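Local coordinates for glycosylation Associate Protein 1 (Streptococcus agalactiae serotype V, PDB 6OYC) that is an accessory Sec system protein with a GT-B-like fold, probably acting with its Gap2 and Gap3 partners in glycoprotein secretion, at residues A[282-287]-A[454-459]; A[301-306]-A[442-447]. One frame throughout, in Å; residues are numbered along the deposited sequence.

Contact 1 (A[282-287]-A[454-459]); sequences RLDIAA and LTEFVE
E456 reaches out of the 454-459 loop and lays its carboxylate against the first turn of helix 283-292, where two backbone N-H groups wait for it. The N-H of L283 points almost straight at OE1 of E456, with an N-H...O angle of 172° over 2.9 Å. D284 N takes the second oxygen, E456 OE2, at 3.1 Å. Both oxygens are met on their syn lone pairs, so the carboxylate straddles the start of the helix. The chain of E456 runs extended beyond CG (chi2 -159°), which carries the acid across to the helix.

R282, at the N-cap position, folds its guanidinium over the same acid. E456 OE2 lies over one face, 3.5 Å from R282 NH2, and well out of the plane, so this salt bridge is one of charge alone. The N-H groups go instead to D284, side-on: R282 NE to D284 OD1 at 2.8 Å and R282 NH2 to D284 OD2 at 2.6 Å. D284 OD1 also accepts from I285 N.

At the surface, the loop after strand 449-451 thus meets the helix after strand 277-280, probably bridging two GT-B-like domains. Two carboxylate oxygens, D284 OD1 and E456 OE2, consequently sit 3.2 Å apart. The arginine and the positive end of the helix dipole would offset that repulsion, which is consistent with both acids being ionised.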
ATOM      1  N   ARG A 282       4.507   1.094  16.735  1.00 40.01           N
ATOM      2  CA  ARG A 282       5.328   2.165  17.284  1.00 46.58           C
ATOM      3  C   ARG A 282       5.454   2.055  18.798  1.00 44.66           C
ATOM      4  O   ARG A 282       4.494   1.706  19.497  1.00 39.57           O
ATOM      5  CB  ARG A 282       4.772   3.528  16.883  1.00 43.13           C
ATOM      6  CG  ARG A 282       5.097   3.891  15.430  1.00 39.95           C
ATOM      7  CD  ARG A 282       4.752   5.331  15.178  1.00 42.89           C
ATOM      8  NE  ARG A 282       5.526   6.187  16.065  1.00 47.69           N
ATOM      9  CZ  ARG A 282       6.635   6.812  15.693  1.00 45.89           C
ATOM     10  NH1 ARG A 282       7.060   6.681  14.447  1.00 41.95           N
ATOM     11  NH2 ARG A 282       7.308   7.561  16.560  1.00 44.20           N
ATOM     12  N   LEU A 283       6.659   2.360  19.292  1.00 42.23           N
ATOM     13  CA  LEU A 283       6.928   2.273  20.724  1.00 42.80           C
ATOM     14  C   LEU A 283       6.266   3.411  21.492  1.00 43.71           C
ATOM     15  O   LEU A 283       5.741   3.188  22.589  1.00 45.85           O
ATOM     16  CB  LEU A 283       8.433   2.254  20.978  1.00 42.10           C
ATOM     17  CG  LEU A 283       9.130   0.922  20.706  1.00 44.69           C
ATOM     18  CD1 LEU A 283      10.614   1.034  20.987  1.00 46.95           C
ATOM     19  CD2 LEU A 283       8.529  -0.166  21.550  1.00 46.13           C
ATOM     20  N   ASP A 284       6.262   4.632  20.942  1.00 41.02           N
ATOM     21  CA  ASP A 284       5.595   5.732  21.643  1.00 42.65           C
ATOM     22  C   ASP A 284       4.093   5.470  21.774  1.00 47.85           C
ATOM     23  O   ASP A 284       3.524   5.610  22.865  1.00 49.13           O
ATOM     24  CB  ASP A 284       5.870   7.095  20.972  1.00 39.93           C
ATOM     25  CG  ASP A 284       5.724   7.078  19.438  1.00 50.43           C
ATOM     26  OD1 ASP A 284       5.297   6.058  18.864  1.00 51.22           O
ATOM     27  OD2 ASP A 284       6.034   8.108  18.791  1.00 50.05           O
ATOM     28  N   ILE A 285       3.436   5.058  20.681  1.00 44.65           N
ATOM     29  CA  ILE A 285       2.021   4.700  20.771  1.00 43.05           C
ATOM     30  C   ILE A 285       1.830   3.568  21.771  1.00 44.89           C
ATOM     31  O   ILE A 285       0.891   3.580  22.578  1.00 45.89           O
ATOM     32  CB  ILE A 285       1.465   4.323  19.385  1.00 46.99           C
ATOM     33  CG1 ILE A 285       1.393   5.543  18.455  1.00 49.91           C
ATOM     34  CG2 ILE A 285       0.094   3.699  19.515  1.00 41.77           C
ATOM     35  CD1 ILE A 285       0.467   5.343  17.242  1.00 45.91           C
ATOM     36  N   ALA A 286       2.714   2.565  21.729  1.00 44.25           N
ATOM     37  CA  ALA A 286       2.596   1.445  22.656  1.00 46.58           C
ATOM     38  C   ALA A 286       2.578   1.939  24.088  1.00 49.89           C
ATOM     39  O   ALA A 286       1.768   1.475  24.904  1.00 51.37           O
ATOM     40  CB  ALA A 286       3.746   0.458  22.457  1.00 42.47           C
ATOM     41  N   ALA A 287       3.450   2.908  24.391  1.00 44.11           N
ATOM     42  CA  ALA A 287       3.567   3.454  25.734  1.00 42.96           C
ATOM     43  C   ALA A 287       2.299   4.187  26.145  1.00 47.98           C
ATOM     44  O   ALA A 287       1.801   4.003  27.264  1.00 51.69           O
ATOM     45  CB  ALA A 287       4.778   4.383  25.814  1.00 41.64           C
ATOM     46  N   LEU A 454      15.493  11.974  14.663  1.00 44.66           N
ATOM     47  CA  LEU A 454      15.380  10.674  15.292  1.00 47.69           C
ATOM     48  C   LEU A 454      14.077  10.015  14.866  1.00 49.26           C
ATOM     49  O   LEU A 454      13.030  10.659  14.772  1.00 51.94           O
ATOM     50  CB  LEU A 454      15.430  10.799  16.816  1.00 53.49           C
ATOM     51  CG  LEU A 454      15.486   9.504  17.644  1.00 61.57           C
ATOM     52  CD1 LEU A 454      14.083   8.924  17.967  1.00 59.65           C
ATOM     53  CD2 LEU A 454      16.390   8.455  16.966  1.00 63.55           C
ATOM     54  N   THR A 455      14.158   8.718  14.610  1.00 47.52           N
ATOM     55  CA  THR A 455      13.025   7.898  14.222  1.00 46.43           C
ATOM     56  C   THR A 455      13.142   6.598  14.989  1.00 46.67           C
ATOM     57  O   THR A 455      14.211   6.250  15.492  1.00 50.64           O
ATOM     58  CB  THR A 455      13.004   7.620  12.703  1.00 49.46           C
ATOM     59  OG1 THR A 455      14.114   6.777  12.350  1.00 47.69           O
ATOM     60  CG2 THR A 455      13.103   8.931  11.897  1.00 43.17           C
ATOM     61  N   GLU A 456      12.043   5.865  15.070  1.00 46.47           N
ATOM     62  CA  GLU A 456      12.161   4.551  15.674  1.00 45.81           C
ATOM     63  C   GLU A 456      12.877   3.556  14.768  1.00 42.35           C
ATOM     64  O   GLU A 456      13.191   2.448  15.216  1.00 42.79           O
ATOM     65  CB  GLU A 456      10.772   4.032  16.051  1.00 48.71           C
ATOM     66  CG  GLU A 456       9.972   4.981  16.928  1.00 47.64           C
ATOM     67  CD  GLU A 456       8.865   4.253  17.672  1.00 51.12           C
ATOM     68  OE1 GLU A 456       8.621   3.069  17.334  1.00 50.00           O
ATOM     69  OE2 GLU A 456       8.249   4.855  18.587  1.00 49.37           O
ATOM     70  N   PHE A 457      13.152   3.920  13.518  1.00 44.12           N
ATOM     71  CA  PHE A 457      13.716   2.986  12.552  1.00 42.43           C
ATOM     72  C   PHE A 457      15.230   2.912  12.579  1.00 45.29           C
ATOM     73  O   PHE A 457      15.792   1.912  12.118  1.00 45.03           O
ATOM     74  CB  PHE A 457      13.281   3.369  11.133  1.00 44.21           C
ATOM     75  CG  PHE A 457      11.851   3.080  10.862  1.00 45.42           C
ATOM     76  CD1 PHE A 457      11.467   1.837  10.363  1.00 42.31           C
ATOM     77  CD2 PHE A 457      10.877   4.027  11.152  1.00 43.49           C
ATOM     78  CE1 PHE A 457      10.144   1.561  10.128  1.00 38.25           C
ATOM     79  CE2 PHE A 457       9.551   3.754  10.918  1.00 42.19           C
ATOM     80  CZ  PHE A 457       9.184   2.526  10.405  1.00 40.50           C
ATOM     81  N   VAL A 458      15.903   3.953  13.053  1.00 44.32           N
ATOM     82  CA  VAL A 458      17.350   4.068  12.925  1.00 45.05           C
ATOM     83  C   VAL A 458      17.937   4.250  14.313  1.00 47.25           C
ATOM     84  O   VAL A 458      17.474   5.100  15.082  1.00 47.18           O
ATOM     85  CB  VAL A 458      17.750   5.241  12.012  1.00 45.19           C
ATOM     86  CG1 VAL A 458      19.244   5.518  12.133  1.00 45.88           C
ATOM     87  CG2 VAL A 458      17.358   4.956  10.568  1.00 41.39           C
ATOM     88  N   GLU A 459      18.928   3.431  14.642  1.00 48.51           N
ATOM     89  CA  GLU A 459      19.810   3.682  15.772  1.00 53.19           C
ATOM     90  C   GLU A 459      21.095   4.292  15.223  1.00 51.24           C
ATOM     91  O   GLU A 459      21.757   3.686  14.374  1.00 51.72           O
ATOM     92  CB  GLU A 459      20.095   2.401  16.556  1.00 53.84           C
ATOM     93  CG  GLU A 459      18.946   1.946  17.455  1.00 58.82           C
ATOM     94  CD  GLU A 459      19.336   0.790  18.355  1.00 64.30           C
ATOM     95  OE1 GLU A 459      20.085   1.017  19.330  1.00 65.06           O
ATOM     96  OE2 GLU A 459      18.903  -0.351  18.082  1.00 66.51           O
TER

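Contact 2 (A[301-306]-A[442-447]); sequences SPFDTR and GISSGI
In the second of the two Rossmann-like domains expected of a GT-B fold, helix 436-445 ends against the segment that leaves the first domain's parallel sheet after strand 297-299. This buried seam between 301-306 and 442-447 turns on S444, in the last turn of the helix. Its OG accepts from D304 N at 2.8 Å, a nearly straight bond at 164°. With OG beside its own backbone N (chi1 -68°), the hydroxyl also meets I440 O one turn back, and this second bond ties the crossing chain to the helix backbone.

F303 supplies the apolar half. Its side chain crosses that of I443 at about a right angle, and CE1 of the ring comes to 3.7 Å from I443 CD1. CG1 of I443 packs 3.8 Å from F303 CD1, so the CD1/CE1 side of the ring packs obliquely on the CG1-CD1 arm of I443, while I443 O lies at the ring edge, in its plane. K497 and I498 of helix 484-502 also touch the phenylalanine.

D304 turns its carboxylate elsewhere. Y437 OH, from the same helix 436-445, bonds to OD2, and R306 grips both oxygens side-on; the arginine in turn forms a salt bridge with E414. D304 also closes an Asx turn, R306 N reaching OD1 at 3.2 Å from above the carboxylate plane. Back at the seam, CB of S444 sits only 3.2 Å from D304 O, the carbonyl just beyond the bonded N-H.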
ATOM      1  N   SER A 301       7.481  -4.365  14.922  1.00 37.25           N
ATOM      2  CA  SER A 301       8.013  -3.479  13.894  1.00 41.18           C
ATOM      3  C   SER A 301       7.623  -4.003  12.510  1.00 39.56           C
ATOM      4  O   SER A 301       7.610  -5.217  12.275  1.00 40.92           O
ATOM      5  CB  SER A 301       9.531  -3.325  14.007  1.00 43.92           C
ATOM      6  OG  SER A 301      10.143  -4.511  14.464  1.00 55.47           O
ATOM      7  N   PRO A 302       7.274  -3.124  11.592  1.00 38.71           N
ATOM      8  CA  PRO A 302       6.618  -3.539  10.333  1.00 38.87           C
ATOM      9  C   PRO A 302       7.581  -3.920   9.209  1.00 40.09           C
ATOM     10  O   PRO A 302       7.593  -3.293   8.152  1.00 46.99           O
ATOM     11  CB  PRO A 302       5.797  -2.293   9.976  1.00 39.65           C
ATOM     12  CG  PRO A 302       6.573  -1.139  10.564  1.00 37.13           C
ATOM     13  CD  PRO A 302       7.204  -1.668  11.825  1.00 38.79           C
ATOM     14  N   PHE A 303       8.347  -4.995   9.411  1.00 36.83           N
ATOM     15  CA  PHE A 303       9.243  -5.511   8.377  1.00 38.40           C
ATOM     16  C   PHE A 303       8.490  -5.950   7.126  1.00 37.57           C
ATOM     17  O   PHE A 303       7.413  -6.551   7.205  1.00 45.19           O
ATOM     18  CB  PHE A 303      10.036  -6.709   8.900  1.00 40.08           C
ATOM     19  CG  PHE A 303      10.956  -6.384  10.023  1.00 43.44           C
ATOM     20  CD1 PHE A 303      12.138  -5.688   9.790  1.00 46.90           C
ATOM     21  CD2 PHE A 303      10.656  -6.793  11.324  1.00 48.76           C
ATOM     22  CE1 PHE A 303      13.001  -5.389  10.843  1.00 51.47           C
ATOM     23  CE2 PHE A 303      11.509  -6.510  12.373  1.00 48.01           C
ATOM     24  CZ  PHE A 303      12.689  -5.805  12.134  1.00 51.94           C
ATOM     25  N   ASP A 304       9.089  -5.681   5.965  1.00 35.40           N
ATOM     26  CA  ASP A 304       8.610  -6.156   4.665  1.00 37.38           C
ATOM     27  C   ASP A 304       9.698  -7.045   4.075  1.00 37.08           C
ATOM     28  O   ASP A 304      10.681  -6.548   3.520  1.00 35.28           O
ATOM     29  CB  ASP A 304       8.287  -5.000   3.719  1.00 36.53           C
ATOM     30  CG  ASP A 304       7.833  -5.478   2.328  1.00 35.33           C
ATOM     31  OD1 ASP A 304       7.661  -6.706   2.117  1.00 35.01           O
ATOM     32  OD2 ASP A 304       7.643  -4.618   1.446  1.00 34.52           O
ATOM     33  N   THR A 305       9.506  -8.360   4.160  1.00 34.71           N
ATOM     34  CA  THR A 305      10.581  -9.279   3.807  1.00 35.07           C
ATOM     35  C   THR A 305      10.706  -9.538   2.311  1.00 33.79           C
ATOM     36  O   THR A 305      11.556 -10.336   1.917  1.00 34.56           O
ATOM     37  CB  THR A 305      10.390 -10.599   4.543  1.00 40.59           C
ATOM     38  OG1 THR A 305       9.031 -11.017   4.400  1.00 39.62           O
ATOM     39  CG2 THR A 305      10.717 -10.428   6.054  1.00 39.70           C
ATOM     40  N   ARG A 306       9.901  -8.894   1.464  1.00 31.33           N
ATOM     41  CA  ARG A 306      10.192  -8.922   0.035  1.00 31.91           C
ATOM     42  C   ARG A 306      11.514  -8.235  -0.309  1.00 30.18           C
ATOM     43  O   ARG A 306      12.007  -8.403  -1.429  1.00 33.60           O
ATOM     44  CB  ARG A 306       9.063  -8.255  -0.763  1.00 30.66           C
ATOM     45  CG  ARG A 306       7.670  -8.882  -0.597  1.00 30.69           C
ATOM     46  CD  ARG A 306       6.574  -8.019  -1.239  1.00 29.82           C
ATOM     47  NE  ARG A 306       6.438  -6.713  -0.594  1.00 30.12           N
ATOM     48  CZ  ARG A 306       5.753  -5.691  -1.107  1.00 30.08           C
ATOM     49  NH1 ARG A 306       5.137  -5.833  -2.271  1.00 28.79           N
ATOM     50  NH2 ARG A 306       5.702  -4.527  -0.465  1.00 25.55           N
ATOM     51  N   GLY A 442      14.409   0.144   4.452  1.00 37.99           N
ATOM     52  CA  GLY A 442      15.721   0.244   5.063  1.00 39.52           C
ATOM     53  C   GLY A 442      15.981  -0.820   6.113  1.00 41.90           C
ATOM     54  O   GLY A 442      16.938  -1.585   5.978  1.00 44.46           O
ATOM     55  N   ILE A 443      15.140  -0.899   7.152  1.00 39.66           N
ATOM     56  CA  ILE A 443      15.314  -1.938   8.165  1.00 40.97           C
ATOM     57  C   ILE A 443      15.068  -3.330   7.605  1.00 45.84           C
ATOM     58  O   ILE A 443      15.453  -4.315   8.241  1.00 51.64           O
ATOM     59  CB  ILE A 443      14.389  -1.754   9.388  1.00 39.31           C
ATOM     60  CG1 ILE A 443      12.933  -2.008   9.003  1.00 40.14           C
ATOM     61  CG2 ILE A 443      14.533  -0.380  10.023  1.00 40.22           C
ATOM     62  CD1 ILE A 443      11.956  -1.896  10.187  1.00 42.16           C
ATOM     63  N   SER A 444      14.395  -3.447   6.456  1.00 41.27           N
ATOM     64  CA  SER A 444      14.121  -4.757   5.884  1.00 42.74           C
ATOM     65  C   SER A 444      15.256  -5.244   4.999  1.00 42.30           C
ATOM     66  O   SER A 444      15.365  -6.450   4.756  1.00 38.70           O
ATOM     67  CB  SER A 444      12.819  -4.727   5.065  1.00 39.39           C
ATOM     68  OG  SER A 444      11.686  -4.535   5.885  1.00 39.94           O
ATOM     69  N   SER A 445      16.088  -4.324   4.515  1.00 37.70           N
ATOM     70  CA  SER A 445      17.172  -4.620   3.594  1.00 40.76           C
ATOM     71  C   SER A 445      18.546  -4.510   4.234  1.00 40.92           C
ATOM     72  O   SER A 445      19.534  -4.934   3.627  1.00 38.71           O
ATOM     73  CB  SER A 445      17.116  -3.658   2.402  1.00 37.63           C
ATOM     74  OG  SER A 445      17.328  -2.338   2.882  1.00 39.91           O
ATOM     75  N   GLY A 446      18.634  -3.958   5.441  1.00 41.71           N
ATOM     76  CA  GLY A 446      19.909  -3.659   6.034  1.00 45.53           C
ATOM     77  C   GLY A 446      20.594  -2.439   5.479  1.00 40.70           C
ATOM     78  O   GLY A 446      21.625  -2.041   6.021  1.00 46.16           O
ATOM     79  N   ILE A 447      20.075  -1.849   4.406  1.00 39.95           N
ATOM     80  CA  ILE A 447      20.685  -0.636   3.856  1.00 37.87           C
ATOM     81  C   ILE A 447      20.649   0.461   4.914  1.00 40.95           C
ATOM     82  O   ILE A 447      19.576   0.719   5.507  1.00 35.75           O
ATOM     83  CB  ILE A 447      19.958  -0.195   2.579  1.00 35.64           C
ATOM     84  CG1 ILE A 447      19.973  -1.318   1.533  1.00 36.38           C
ATOM     85  CG2 ILE A 447      20.572   1.094   2.015  1.00 32.59           C
ATOM     86  CD1 ILE A 447      19.317  -0.932   0.204  1.00 31.06           C
TER

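How the contacts relate
Contact 1 lies at the surface and contact 2 is buried, yet both join chain that follows an outer strand of the seven-stranded parallel sheet (277-280 or 297-299) to chain on one or other side of strand 449-451 in the six-stranded sheet. The two meet directly, F457 O packing 3.4 Å from I443 CG2. Their chemistry follows their depth: the exposed contact is carried by a carboxylate on backbone N-H groups at a helix start, with a salt-bridge network beside it, whereas the buried one combines one cross-segment hydrogen bond, to a serine hydroxyl, with aromatic-aliphatic packing near a helix end, its charged pair, D304 and R306, closed within one segment and taking further partners in Y437 and E414.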